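Local coordinates for Blr3880 protein (Bradyrhizobium japonicum, PDB 2OOD) that probably catalyses the hydrolytic deamination of guanine to xanthine and ammonia, using one zinc ion per subunit, at residues 79-84 against 324-329; 203-208 against 231-236; 132-137 against 157-162. All coordinates share one frame; numbering follows the deposited sequence.

Contact 1: residues 79-84 against 324-329; sequences HIHLPQ and GTDVGG. With ZN (zinc ion), chain B; GUN (guanine), chain C.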
ATOM      1  N   HIS A  79      -2.709  16.588   6.631  1.00 29.18           N
ATOM      2  CA  HIS A  79      -3.949  16.593   5.876  1.00 29.78           C
ATOM      3  C   HIS A  79      -4.894  15.425   6.142  1.00 31.03           C
ATOM      4  O   HIS A  79      -4.844  14.433   5.420  1.00 31.69           O
ATOM      5  CB  HIS A  79      -3.602  16.618   4.391  1.00 30.26           C
ATOM      6  CG  HIS A  79      -4.737  17.012   3.501  1.00 31.43           C
ATOM      7  ND1 HIS A  79      -4.803  18.243   2.893  1.00 33.78           N
ATOM      8  CD2 HIS A  79      -5.833  16.331   3.094  1.00 31.07           C
ATOM      9  CE1 HIS A  79      -5.891  18.304   2.144  1.00 31.61           C
ATOM     10  NE2 HIS A  79      -6.533  17.157   2.249  1.00 30.81           N
ATOM     11  N   ILE A  80      -5.744  15.532   7.165  1.00 31.84           N
ATOM     12  CA  ILE A  80      -6.731  14.481   7.465  1.00 33.39           C
ATOM     13  C   ILE A  80      -8.103  15.118   7.543  1.00 33.36           C
ATOM     14  O   ILE A  80      -8.224  16.318   7.744  1.00 33.46           O
ATOM     15  CB  ILE A  80      -6.518  13.753   8.825  1.00 34.42           C
ATOM     16  CG1 ILE A  80      -5.324  14.334   9.564  1.00 37.20           C
ATOM     17  CG2 ILE A  80      -6.382  12.255   8.615  1.00 33.71           C
ATOM     18  CD1 ILE A  80      -5.594  15.695  10.135  1.00 40.63           C
ATOM     19  N   HIS A  81      -9.135  14.301   7.386  1.00 34.28           N
ATOM     20  CA  HIS A  81     -10.518  14.755   7.452  1.00 34.25           C
ATOM     21  C   HIS A  81     -11.164  14.042   8.635  1.00 34.29           C
ATOM     22  O   HIS A  81     -11.546  12.878   8.529  1.00 34.45           O
ATOM     23  CB  HIS A  81     -11.263  14.391   6.163  1.00 34.07           C
ATOM     24  CG  HIS A  81     -10.906  15.239   4.981  1.00 36.05           C
ATOM     25  ND1 HIS A  81     -11.533  16.433   4.706  1.00 36.43           N
ATOM     26  CD2 HIS A  81     -10.018  15.042   3.978  1.00 36.34           C
ATOM     27  CE1 HIS A  81     -11.049  16.934   3.583  1.00 36.49           C
ATOM     28  NE2 HIS A  81     -10.128  16.110   3.119  1.00 36.21           N
ATOM     29  N   LEU A  82     -11.279  14.741   9.757  1.00 34.80           N
ATOM     30  CA  LEU A  82     -11.877  14.180  10.967  1.00 34.94           C
ATOM     31  C   LEU A  82     -13.199  13.435  10.755  1.00 35.29           C
ATOM     32  O   LEU A  82     -13.343  12.284  11.173  1.00 35.59           O
ATOM     33  CB  LEU A  82     -12.086  15.287  12.009  1.00 35.48           C
ATOM     34  CG  LEU A  82     -13.213  15.074  13.027  1.00 36.28           C
ATOM     35  CD1 LEU A  82     -12.909  13.883  13.913  1.00 36.66           C
ATOM     36  CD2 LEU A  82     -13.383  16.331  13.858  1.00 36.36           C
ATOM     37  N   PRO A  83     -14.181  14.081  10.104  1.00 34.30           N
ATOM     38  CA  PRO A  83     -15.474  13.439   9.872  1.00 35.06           C
ATOM     39  C   PRO A  83     -15.474  12.273   8.887  1.00 35.93           C
ATOM     40  O   PRO A  83     -16.524  11.697   8.614  1.00 36.71           O
ATOM     41  CB  PRO A  83     -16.351  14.598   9.413  1.00 33.93           C
ATOM     42  CG  PRO A  83     -15.390  15.438   8.658  1.00 34.46           C
ATOM     43  CD  PRO A  83     -14.164  15.441   9.536  1.00 34.08           C
ATOM     44  N   GLN A  84     -14.310  11.915   8.358  1.00 36.46           N
ATOM     45  CA  GLN A  84     -14.238  10.806   7.416  1.00 37.49           C
ATOM     46  C   GLN A  84     -13.625   9.554   8.045  1.00 39.13           C
ATOM     47  O   GLN A  84     -13.423   8.534   7.374  1.00 40.12           O
ATOM     48  CB  GLN A  84     -13.449  11.229   6.186  1.00 36.21           C
ATOM     49  CG  GLN A  84     -14.207  12.206   5.316  1.00 35.92           C
ATOM     50  CD  GLN A  84     -13.360  12.767   4.200  1.00 35.71           C
ATOM     51  OE1 GLN A  84     -12.535  12.065   3.630  1.00 35.80           O
ATOM     52  NE2 GLN A  84     -13.569  14.034   3.870  1.00 35.70           N
ATOM     53  N   GLY A 324       0.799  13.737   3.779  1.00 33.42           N
ATOM     54  CA  GLY A 324      -0.520  13.586   4.358  1.00 32.38           C
ATOM     55  C   GLY A 324      -1.183  12.253   4.109  1.00 31.36           C
ATOM     56  O   GLY A 324      -0.946  11.620   3.090  1.00 33.60           O
ATOM     57  N   THR A 325      -2.013  11.820   5.049  1.00 30.30           N
ATOM     58  CA  THR A 325      -2.731  10.557   4.921  1.00 29.94           C
ATOM     59  C   THR A 325      -3.963  10.819   4.081  1.00 30.16           C
ATOM     60  O   THR A 325      -4.251  10.113   3.121  1.00 30.07           O
ATOM     61  CB  THR A 325      -3.204  10.019   6.295  1.00 27.75           C
ATOM     62  OG1 THR A 325      -3.905  11.052   6.994  1.00 25.85           O
ATOM     63  CG2 THR A 325      -2.024   9.550   7.128  1.00 26.69           C
ATOM     64  N   ASP A 326      -4.674  11.870   4.463  1.00 31.70           N
ATOM     65  CA  ASP A 326      -5.902  12.278   3.810  1.00 32.24           C
ATOM     66  C   ASP A 326      -6.987  11.235   4.035  1.00 33.11           C
ATOM     67  O   ASP A 326      -7.702  10.862   3.099  1.00 32.65           O
ATOM     68  CB  ASP A 326      -5.682  12.473   2.314  1.00 36.20           C
ATOM     69  CG  ASP A 326      -6.840  13.194   1.655  1.00 40.07           C
ATOM     70  OD1 ASP A 326      -7.271  14.214   2.235  1.00 41.15           O
ATOM     71  OD2 ASP A 326      -7.316  12.764   0.574  1.00 40.81           O
ATOM     72  N   VAL A 327      -7.112  10.767   5.276  1.00 33.01           N
ATOM     73  CA  VAL A 327      -8.113   9.763   5.585  1.00 32.61           C
ATOM     74  C   VAL A 327      -9.486  10.134   5.032  1.00 33.17           C
ATOM     75  O   VAL A 327     -10.034  11.206   5.262  1.00 31.17           O
ATOM     76  CB  VAL A 327      -8.201   9.476   7.088  1.00 31.66           C
ATOM     77  CG1 VAL A 327      -9.478   8.717   7.404  1.00 29.79           C
ATOM     78  CG2 VAL A 327      -7.015   8.641   7.499  1.00 31.89           C
ATOM     79  N   GLY A 328     -10.022   9.180   4.293  1.00 33.75           N
ATOM     80  CA  GLY A 328     -11.281   9.327   3.619  1.00 31.79           C
ATOM     81  C   GLY A 328     -10.775   8.978   2.241  1.00 32.61           C
ATOM     82  O   GLY A 328     -10.938   7.853   1.772  1.00 32.19           O
ATOM     83  N   GLY A 329     -10.103   9.946   1.623  1.00 32.68           N
ATOM     84  CA  GLY A 329      -9.543   9.744   0.306  1.00 32.57           C
ATOM     85  C   GLY A 329      -8.508   8.651   0.402  1.00 33.69           C
ATOM     86  O   GLY A 329      -8.485   7.742  -0.423  1.00 34.52           O
TER
HETATM   87 ZN    ZN B 500      -8.509  16.329   1.752  1.00 33.03          ZN
HETATM   88  N9  GUN C 600     -11.725  18.690  -1.251  1.00 63.26           N
HETATM   89  C8  GUN C 600     -12.728  18.618  -2.159  1.00 63.96           C
HETATM   90  N7  GUN C 600     -12.774  17.435  -2.701  1.00 64.25           N
HETATM   91  C5  GUN C 600     -11.806  16.656  -2.170  1.00 63.49           C
HETATM   92  C6  GUN C 600     -11.380  15.301  -2.364  1.00 62.71           C
HETATM   93  O6  GUN C 600     -11.949  14.552  -3.166  1.00 62.78           O
HETATM   94  N1  GUN C 600     -10.307  14.842  -1.604  1.00 60.92           N
HETATM   95  C2  GUN C 600      -9.666  15.671  -0.695  1.00 59.16           C
HETATM   96  N2  GUN C 600      -8.608  15.185   0.057  1.00 54.36           N
HETATM   97  N3  GUN C 600     -10.052  16.921  -0.512  1.00 60.63           N
HETATM   98  C4  GUN C 600     -11.100  17.453  -1.223  1.00 63.12           C
HETATM   99  O   HOH W   1      -9.341  13.915   1.704  1.00 45.49           O
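OD1 of Asp326 binds the zinc ion at 2.5 Å, together with His79 NE2 at 2.2 Å and His81 NE2 at 2.1 Å from the other segment. His234 completes the protein ligands. His79 and His81 form the His-X-His motif at the end of the first barrel strand, as in other amidohydrolases. The aspartate follows strand 320-323, the last strand of the barrel. His79 has CG anti to the backbone N (chi1 -164°), which carries its NE2 to the metal. Asp326 OD1 lies at the edge of the His81 imidazole, in its plane. The carboxylate is turned 58° from the His79 ring and 62° from the His81 ring. The other oxygen, OD2, is hydrogen-bonded to Ser298 OG, which helps to fix the rotation of the carboxylate. Ile80 CG2 packs on Val327 CB at 3.7 Å. Gln84 brings OE1 to within 3.0 Å of Gly328 CA. A CB on Gly328 would run into this oxygen, and its backbone angles also call for glycine. Gln84 NE2 sits over one face of the His81 ring and hydrogen-bonds to Glu107 OE2. Guanine N2 binds the zinc at 2.0 Å, and a water at 2.5 Å. The modelled site puts the amino group to be removed on the metal. The water lies too close to N2 for both to be taken at face value, but a zinc-bound water beside the substrate would probably fit the hydrolysis.

Contact 2: residues 203-208 against 231-236; sequences ITPRFA and VNTHIS. With ZN (zinc ion), chain B; GUN (guanine), chain C.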
ATOM      1  N   ILE A 203      -7.997  28.894   8.872  1.00 39.00           N
ATOM      2  CA  ILE A 203      -9.135  29.366   8.086  1.00 39.08           C
ATOM      3  C   ILE A 203      -9.283  28.243   7.075  1.00 38.98           C
ATOM      4  O   ILE A 203      -8.317  27.906   6.388  1.00 39.58           O
ATOM      5  CB  ILE A 203      -8.799  30.653   7.314  1.00 40.63           C
ATOM      6  CG1 ILE A 203      -8.178  31.694   8.252  1.00 41.05           C
ATOM      7  CG2 ILE A 203     -10.057  31.199   6.658  1.00 41.53           C
ATOM      8  CD1 ILE A 203      -9.128  32.244   9.257  1.00 41.30           C
ATOM      9  N   THR A 204     -10.469  27.664   6.954  1.00 37.13           N
ATOM     10  CA  THR A 204     -10.584  26.550   6.037  1.00 36.04           C
ATOM     11  C   THR A 204     -11.632  26.505   4.939  1.00 36.04           C
ATOM     12  O   THR A 204     -12.726  25.965   5.129  1.00 36.14           O
ATOM     13  CB  THR A 204     -10.700  25.224   6.815  1.00 36.99           C
ATOM     14  OG1 THR A 204      -9.600  25.110   7.723  1.00 36.98           O
ATOM     15  CG2 THR A 204     -10.665  24.040   5.865  1.00 36.23           C
ATOM     16  N   PRO A 205     -11.319  27.091   3.774  1.00 35.21           N
ATOM     17  CA  PRO A 205     -12.276  27.047   2.669  1.00 34.44           C
ATOM     18  C   PRO A 205     -11.971  25.664   2.077  1.00 34.39           C
ATOM     19  O   PRO A 205     -10.892  25.446   1.533  1.00 34.51           O
ATOM     20  CB  PRO A 205     -11.807  28.180   1.766  1.00 33.35           C
ATOM     21  CG  PRO A 205     -10.323  28.163   1.965  1.00 32.61           C
ATOM     22  CD  PRO A 205     -10.204  28.005   3.466  1.00 33.11           C
ATOM     23  N   ARG A 206     -12.899  24.726   2.210  1.00 33.84           N
ATOM     24  CA  ARG A 206     -12.670  23.372   1.730  1.00 35.34           C
ATOM     25  C   ARG A 206     -11.903  23.289   0.414  1.00 37.31           C
ATOM     26  O   ARG A 206     -10.812  22.715   0.367  1.00 36.88           O
ATOM     27  CB  ARG A 206     -13.990  22.628   1.619  1.00 35.34           C
ATOM     28  CG  ARG A 206     -13.817  21.149   1.431  1.00 33.40           C
ATOM     29  CD  ARG A 206     -14.914  20.425   2.139  1.00 33.15           C
ATOM     30  NE  ARG A 206     -14.778  18.982   2.004  1.00 34.77           N
ATOM     31  CZ  ARG A 206     -15.473  18.102   2.712  1.00 35.73           C
ATOM     32  NH1 ARG A 206     -16.354  18.518   3.614  1.00 36.35           N
ATOM     33  NH2 ARG A 206     -15.289  16.809   2.517  1.00 36.42           N
ATOM     34  N   PHE A 207     -12.467  23.845  -0.654  1.00 37.86           N
ATOM     35  CA  PHE A 207     -11.791  23.841  -1.944  1.00 38.21           C
ATOM     36  C   PHE A 207     -12.527  24.731  -2.939  1.00 38.78           C
ATOM     37  O   PHE A 207     -13.759  24.797  -2.939  1.00 39.09           O
ATOM     38  CB  PHE A 207     -11.634  22.402  -2.466  1.00 38.75           C
ATOM     39  CG  PHE A 207     -12.917  21.756  -2.892  1.00 38.88           C
ATOM     40  CD1 PHE A 207     -14.054  21.816  -2.088  1.00 38.44           C
ATOM     41  CD2 PHE A 207     -12.983  21.057  -4.097  1.00 39.72           C
ATOM     42  CE1 PHE A 207     -15.246  21.193  -2.482  1.00 38.99           C
ATOM     43  CE2 PHE A 207     -14.179  20.426  -4.499  1.00 39.85           C
ATOM     44  CZ  PHE A 207     -15.305  20.498  -3.688  1.00 38.98           C
ATOM     45  N   ALA A 208     -11.757  25.427  -3.772  1.00 39.22           N
ATOM     46  CA  ALA A 208     -12.296  26.361  -4.753  1.00 38.95           C
ATOM     47  C   ALA A 208     -13.565  25.872  -5.420  1.00 38.76           C
ATOM     48  O   ALA A 208     -14.544  26.610  -5.522  1.00 38.48           O
ATOM     49  CB  ALA A 208     -11.240  26.689  -5.806  1.00 38.97           C
ATOM     50  N   VAL A 231      -4.067  28.797   6.971  1.00 36.00           N
ATOM     51  CA  VAL A 231      -5.055  28.667   5.896  1.00 35.62           C
ATOM     52  C   VAL A 231      -4.862  27.246   5.370  1.00 34.46           C
ATOM     53  O   VAL A 231      -3.755  26.860   5.000  1.00 34.87           O
ATOM     54  CB  VAL A 231      -4.827  29.683   4.746  1.00 35.49           C
ATOM     55  CG1 VAL A 231      -5.971  29.595   3.748  1.00 35.05           C
ATOM     56  CG2 VAL A 231      -4.728  31.090   5.299  1.00 35.74           C
ATOM     57  N   ASN A 232      -5.935  26.468   5.349  1.00 33.99           N
ATOM     58  CA  ASN A 232      -5.868  25.076   4.927  1.00 33.97           C
ATOM     59  C   ASN A 232      -6.913  24.784   3.859  1.00 34.05           C
ATOM     60  O   ASN A 232      -8.089  25.082   4.045  1.00 33.98           O
ATOM     61  CB  ASN A 232      -6.078  24.188   6.163  1.00 34.54           C
ATOM     62  CG  ASN A 232      -6.052  22.706   5.847  1.00 36.12           C
ATOM     63  OD1 ASN A 232      -5.215  22.233   5.077  1.00 36.47           O
ATOM     64  ND2 ASN A 232      -6.958  21.959   6.466  1.00 35.08           N
ATOM     65  N   THR A 233      -6.488  24.199   2.741  1.00 34.04           N
ATOM     66  CA  THR A 233      -7.415  23.895   1.648  1.00 33.65           C
ATOM     67  C   THR A 233      -6.910  22.800   0.696  1.00 34.07           C
ATOM     68  O   THR A 233      -5.937  22.113   0.986  1.00 35.17           O
ATOM     69  CB  THR A 233      -7.716  25.183   0.820  1.00 30.82           C
ATOM     70  OG1 THR A 233      -8.826  24.947  -0.050  1.00 30.19           O
ATOM     71  CG2 THR A 233      -6.507  25.589  -0.002  1.00 27.61           C
ATOM     72  N   HIS A 234      -7.596  22.634  -0.432  1.00 36.40           N
ATOM     73  CA  HIS A 234      -7.215  21.652  -1.448  1.00 36.43           C
ATOM     74  C   HIS A 234      -6.920  22.367  -2.752  1.00 36.59           C
ATOM     75  O   HIS A 234      -7.517  23.401  -3.049  1.00 36.14           O
ATOM     76  CB  HIS A 234      -8.330  20.643  -1.674  1.00 36.34           C
ATOM     77  CG  HIS A 234      -8.692  19.875  -0.448  1.00 37.38           C
ATOM     78  ND1 HIS A 234      -9.727  20.245   0.380  1.00 38.76           N
ATOM     79  CD2 HIS A 234      -8.145  18.767   0.101  1.00 37.76           C
ATOM     80  CE1 HIS A 234      -9.807  19.393   1.386  1.00 37.52           C
ATOM     81  NE2 HIS A 234      -8.859  18.486   1.240  1.00 37.66           N
ATOM     82  N   ILE A 235      -6.011  21.812  -3.542  1.00 37.02           N
ATOM     83  CA  ILE A 235      -5.646  22.450  -4.798  1.00 36.61           C
ATOM     84  C   ILE A 235      -5.184  21.451  -5.860  1.00 36.94           C
ATOM     85  O   ILE A 235      -4.351  20.593  -5.591  1.00 37.41           O
ATOM     86  CB  ILE A 235      -4.521  23.504  -4.535  1.00 35.37           C
ATOM     87  CG1 ILE A 235      -4.218  24.311  -5.791  1.00 35.40           C
ATOM     88  CG2 ILE A 235      -3.257  22.814  -4.066  1.00 34.18           C
ATOM     89  CD1 ILE A 235      -3.202  25.409  -5.553  1.00 34.84           C
ATOM     90  N   SER A 236      -5.761  21.545  -7.054  1.00 37.36           N
ATOM     91  CA  SER A 236      -5.377  20.696  -8.182  1.00 38.38           C
ATOM     92  C   SER A 236      -5.279  19.192  -7.928  1.00 39.36           C
ATOM     93  O   SER A 236      -4.287  18.568  -8.309  1.00 39.04           O
ATOM     94  CB  SER A 236      -4.030  21.173  -8.714  1.00 37.32           C
ATOM     95  OG  SER A 236      -4.040  22.575  -8.880  1.00 38.02           O
TER
HETATM   96 ZN    ZN B 500      -8.509  16.329   1.752  1.00 33.03          ZN
HETATM   97  N9  GUN C 600     -11.725  18.690  -1.251  1.00 63.26           N
HETATM   98  C8  GUN C 600     -12.728  18.618  -2.159  1.00 63.96           C
HETATM   99  N7  GUN C 600     -12.774  17.435  -2.701  1.00 64.25           N
HETATM  100  C5  GUN C 600     -11.806  16.656  -2.170  1.00 63.49           C
HETATM  101  C6  GUN C 600     -11.380  15.301  -2.364  1.00 62.71           C
HETATM  102  O6  GUN C 600     -11.949  14.552  -3.166  1.00 62.78           O
HETATM  103  N1  GUN C 600     -10.307  14.842  -1.604  1.00 60.92           N
HETATM  104  C2  GUN C 600      -9.666  15.671  -0.695  1.00 59.16           C
HETATM  105  N2  GUN C 600      -8.608  15.185   0.057  1.00 54.36           N
HETATM  106  N3  GUN C 600     -10.052  16.921  -0.512  1.00 60.63           N
HETATM  107  C4  GUN C 600     -11.100  17.453  -1.223  1.00 63.12           C
HETATM  108  O   HOH W   2      -8.163  23.027   8.874  1.00 30.37           O
HETATM  109  O   HOH W   1      -9.341  13.915   1.704  1.00 45.49           O
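His234, Asn232 and Ile203 have the most surface buried where these two parallel strands meet. The pairing starts at Ile203, whose O takes the N-H of Asn232 at 3.0 Å in a nearly straight bond (167°). The Asn232 side chain runs alongside that of Thr204. A water joins them, accepting from Asn232 ND2 at 2.9 Å and donating to Thr204 OG1, which also bonds to Ala202 O. Thr233 OG1 donates to Pro205 O at 2.7 Å. His234 gives its ND1 proton to Arg206 O at 2.7 Å, with the donor 37° out of the carbonyl plane. This bond fixes the rotation of the imidazole and leaves NE2 for the zinc ion, which it binds at 2.2 Å. One face of the His234 ring is turned to guanine near N9, though the model is too tight there to trust the spacing. Phe207 CB packs on His234 CB at 3.8 Å. Phe207 CG sits between its backbone N and carbonyl carbon (chi1 70°), which brings one ring face over guanine C8. An alanine in place of Phe207 would probably leave the imidazole end of guanine without this cover and freer to shift. The segments belong to a beta-alpha-beta unit of the barrel. Helix 213-225 packs on Ile203 and Pro205, while helix 95-107 borders Arg206 and Phe207. Arg206 forms a salt bridge to Glu107 of that helix, and Tyr255 of helix 255-260 touches Phe207.

Contact 3: residues 132-137 against 157-162; sequences TTTCQA and NMRVIA
Gln136 has CG anti to its backbone N (chi1 177°), which sets CG 3.8 Å from Ile161 CB. Ile161 has CG1 beside its backbone N (chi1 -42°), which leaves CG2 anti to N and 4.1 Å from Gln136 CG. The segments are neighbouring parallel strands of the amidohydrolase barrel, joined by helix 143-156 in a beta-alpha-beta unit. Their directions differ by only 1°. Ile161 N donates to Cys135 O at 3.0 Å, and Ile161 O accepts from Ala137 N at 2.8 Å. Ile161 thus holds the strand pair through both its N-H and its carbonyl. Gln136 and Ile161 share one face of the sheet, which turns to the barrel interior. Cys135, Val160, Ala137 and Ala162 lie on the face towards the outer helices. There Val160 CG1 rests on Cys135 O at 3.6 Å, and Leu127 of helix 113-129 touches Cys135. Asn157, with positive phi, is the C-prime residue of the Schellman motif that ends helix 143-156. The chain then turns into the strand through Met158, a selenomethionine, whose side chain packs on Leu124 and Leu128. The methyl CG2 of Thr134 lies against Arg159 O. The Arg159 side chain runs off from the strand pair to a salt bridge with Glu403. Before the direct strand bonds begin, a water spans the gap, donating to Thr133 O at 2.8 Å and accepting from Arg159 N at 2.9 Å.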
ATOM      1  N   THR A 132       1.031   9.210  14.814  1.00 32.20           N
ATOM      2  CA  THR A 132       0.810  10.634  14.562  1.00 31.70           C
ATOM      3  C   THR A 132       0.463  11.371  15.839  1.00 31.39           C
ATOM      4  O   THR A 132      -0.510  11.036  16.502  1.00 31.78           O
ATOM      5  CB  THR A 132      -0.342  10.873  13.560  1.00 30.30           C
ATOM      6  OG1 THR A 132      -0.009  10.297  12.292  1.00 30.51           O
ATOM      7  CG2 THR A 132      -0.584  12.358  13.373  1.00 29.21           C
ATOM      8  N   THR A 133       1.256  12.381  16.172  1.00 32.13           N
ATOM      9  CA  THR A 133       1.021  13.172  17.368  1.00 31.88           C
ATOM     10  C   THR A 133       0.494  14.566  17.035  1.00 32.96           C
ATOM     11  O   THR A 133      -0.099  15.225  17.885  1.00 33.67           O
ATOM     12  CB  THR A 133       2.306  13.315  18.195  1.00 31.53           C
ATOM     13  OG1 THR A 133       3.339  13.878  17.383  1.00 30.71           O
ATOM     14  CG2 THR A 133       2.754  11.974  18.706  1.00 28.95           C
ATOM     15  N   THR A 134       0.710  15.011  15.798  1.00 33.71           N
ATOM     16  CA  THR A 134       0.253  16.329  15.349  1.00 33.86           C
ATOM     17  C   THR A 134      -0.374  16.218  13.963  1.00 34.01           C
ATOM     18  O   THR A 134       0.144  15.515  13.094  1.00 34.08           O
ATOM     19  CB  THR A 134       1.423  17.339  15.277  1.00 35.27           C
ATOM     20  OG1 THR A 134       2.056  17.440  16.564  1.00 38.67           O
ATOM     21  CG2 THR A 134       0.923  18.708  14.851  1.00 32.89           C
ATOM     22  N   CYS A 135      -1.486  16.916  13.751  1.00 32.98           N
ATOM     23  CA  CYS A 135      -2.166  16.864  12.460  1.00 33.09           C
ATOM     24  C   CYS A 135      -2.932  18.141  12.119  1.00 33.46           C
ATOM     25  O   CYS A 135      -3.366  18.876  13.002  1.00 34.51           O
ATOM     26  CB  CYS A 135      -3.143  15.683  12.430  1.00 31.46           C
ATOM     27  SG  CYS A 135      -4.630  15.921  13.454  1.00 35.21           S
ATOM     28  N   GLN A 136      -3.077  18.405  10.824  1.00 32.87           N
ATOM     29  CA  GLN A 136      -3.829  19.555  10.346  1.00 32.52           C
ATOM     30  C   GLN A 136      -5.109  18.920   9.825  1.00 33.16           C
ATOM     31  O   GLN A 136      -5.111  18.292   8.771  1.00 32.19           O
ATOM     32  CB  GLN A 136      -3.081  20.264   9.223  1.00 31.81           C
ATOM     33  CG  GLN A 136      -3.847  21.425   8.625  1.00 31.36           C
ATOM     34  CD  GLN A 136      -2.977  22.288   7.753  1.00 31.97           C
ATOM     35  OE1 GLN A 136      -2.250  21.785   6.907  1.00 32.61           O
ATOM     36  NE2 GLN A 136      -3.047  23.599   7.951  1.00 31.35           N
ATOM     37  N   ALA A 137      -6.198  19.088  10.568  1.00 33.96           N
ATOM     38  CA  ALA A 137      -7.458  18.457  10.211  1.00 34.13           C
ATOM     39  C   ALA A 137      -8.587  19.274   9.611  1.00 35.88           C
ATOM     40  O   ALA A 137      -8.845  20.414   9.998  1.00 36.80           O
ATOM     41  CB  ALA A 137      -7.990  17.712  11.417  1.00 33.44           C
ATOM     42  N   ASN A 157      -3.675  17.122  25.362  1.00 35.41           N
ATOM     43  CA  ASN A 157      -2.689  18.181  25.184  1.00 37.21           C
ATOM     44  C   ASN A 157      -1.790  17.964  23.973  1.00 38.46           C
ATOM     45  O   ASN A 157      -0.561  17.957  24.077  1.00 37.83           O
ATOM     46  CB  ASN A 157      -1.843  18.348  26.447  1.00 36.31           C
ATOM     47  CG  ASN A 157      -1.200  19.722  26.530  1.00 37.08           C
ATOM     48  OD1 ASN A 157      -1.693  20.675  25.926  1.00 36.12           O
ATOM     49  ND2 ASN A 157      -0.112  19.835  27.291  1.00 37.00           N
HETATM   50  N   MSE A 158      -2.424  17.802  22.816  1.00 39.71           N
HETATM   51  CA  MSE A 158      -1.713  17.585  21.564  1.00 40.67           C
HETATM   52  C   MSE A 158      -1.761  18.845  20.717  1.00 40.77           C
HETATM   53  O   MSE A 158      -2.762  19.568  20.736  1.00 42.00           O
HETATM   54  CB  MSE A 158      -2.366  16.456  20.783  1.00 42.94           C
HETATM   55  CG  MSE A 158      -2.422  15.145  21.515  1.00 48.63           C
HETATM   56 SE   MSE A 158      -3.461  13.834  20.502  1.00 56.54          SE
HETATM   57  CE  MSE A 158      -5.253  14.331  21.078  1.00 57.53           C
ATOM     58  N   ARG A 159      -0.685  19.120  19.983  1.00 39.13           N
ATOM     59  CA  ARG A 159      -0.680  20.285  19.116  1.00 37.92           C
ATOM     60  C   ARG A 159      -1.461  19.860  17.885  1.00 37.25           C
ATOM     61  O   ARG A 159      -1.173  18.826  17.283  1.00 37.07           O
ATOM     62  CB  ARG A 159       0.738  20.695  18.729  1.00 36.63           C
ATOM     63  CG  ARG A 159       0.764  21.921  17.843  1.00 35.36           C
ATOM     64  CD  ARG A 159       2.132  22.554  17.824  1.00 36.62           C
ATOM     65  NE  ARG A 159       2.462  23.193  19.096  1.00 39.51           N
ATOM     66  CZ  ARG A 159       1.768  24.192  19.641  1.00 40.84           C
ATOM     67  NH1 ARG A 159       0.692  24.677  19.028  1.00 41.56           N
ATOM     68  NH2 ARG A 159       2.154  24.717  20.800  1.00 41.58           N
ATOM     69  N   VAL A 160      -2.457  20.659  17.524  1.00 37.17           N
ATOM     70  CA  VAL A 160      -3.310  20.344  16.398  1.00 37.54           C
ATOM     71  C   VAL A 160      -3.758  21.588  15.645  1.00 37.72           C
ATOM     72  O   VAL A 160      -4.077  22.605  16.261  1.00 38.74           O
ATOM     73  CB  VAL A 160      -4.568  19.588  16.886  1.00 37.78           C
ATOM     74  CG1 VAL A 160      -5.583  19.480  15.771  1.00 38.66           C
ATOM     75  CG2 VAL A 160      -4.183  18.206  17.381  1.00 37.57           C
ATOM     76  N   ILE A 161      -3.769  21.499  14.312  1.00 37.11           N
ATOM     77  CA  ILE A 161      -4.213  22.596  13.449  1.00 35.55           C
ATOM     78  C   ILE A 161      -5.590  22.196  12.932  1.00 35.30           C
ATOM     79  O   ILE A 161      -5.746  21.120  12.366  1.00 35.95           O
ATOM     80  CB  ILE A 161      -3.323  22.783  12.187  1.00 35.77           C
ATOM     81  CG1 ILE A 161      -1.839  22.643  12.524  1.00 36.12           C
ATOM     82  CG2 ILE A 161      -3.559  24.169  11.603  1.00 33.59           C
ATOM     83  CD1 ILE A 161      -1.268  23.831  13.229  1.00 38.09           C
ATOM     84  N   ALA A 162      -6.590  23.049  13.117  1.00 34.51           N
ATOM     85  CA  ALA A 162      -7.924  22.730  12.626  1.00 34.39           C
ATOM     86  C   ALA A 162      -8.802  23.969  12.490  1.00 34.19           C
ATOM     87  O   ALA A 162      -8.394  25.076  12.840  1.00 34.26           O
ATOM     88  CB  ALA A 162      -8.584  21.715  13.546  1.00 33.97           C
TER
HETATM   89  O   HOH W   3       0.993  16.773  19.988  1.00 32.66           O

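Contacts 1 and 2 build the zinc site together. Their centres are 13 Å apart, yet His79 NE2 and His234 NE2 are only 2.9 Å from each other because both bind the metal. Both contacts also touch the guanine. Contact 3 stands back from the site: the side chain of Gln136 is about 10 Å from the zinc. It joins contact 1 through the barrel sheet, where Ile80 N lies 3.3 Å from Gln136 O in a probable hydrogen bond. Strands 160-166 and 199-205 are neighbours, so contact 3 also leads on to contact 2. The centres of contacts 2 and 3 are 18 Å apart.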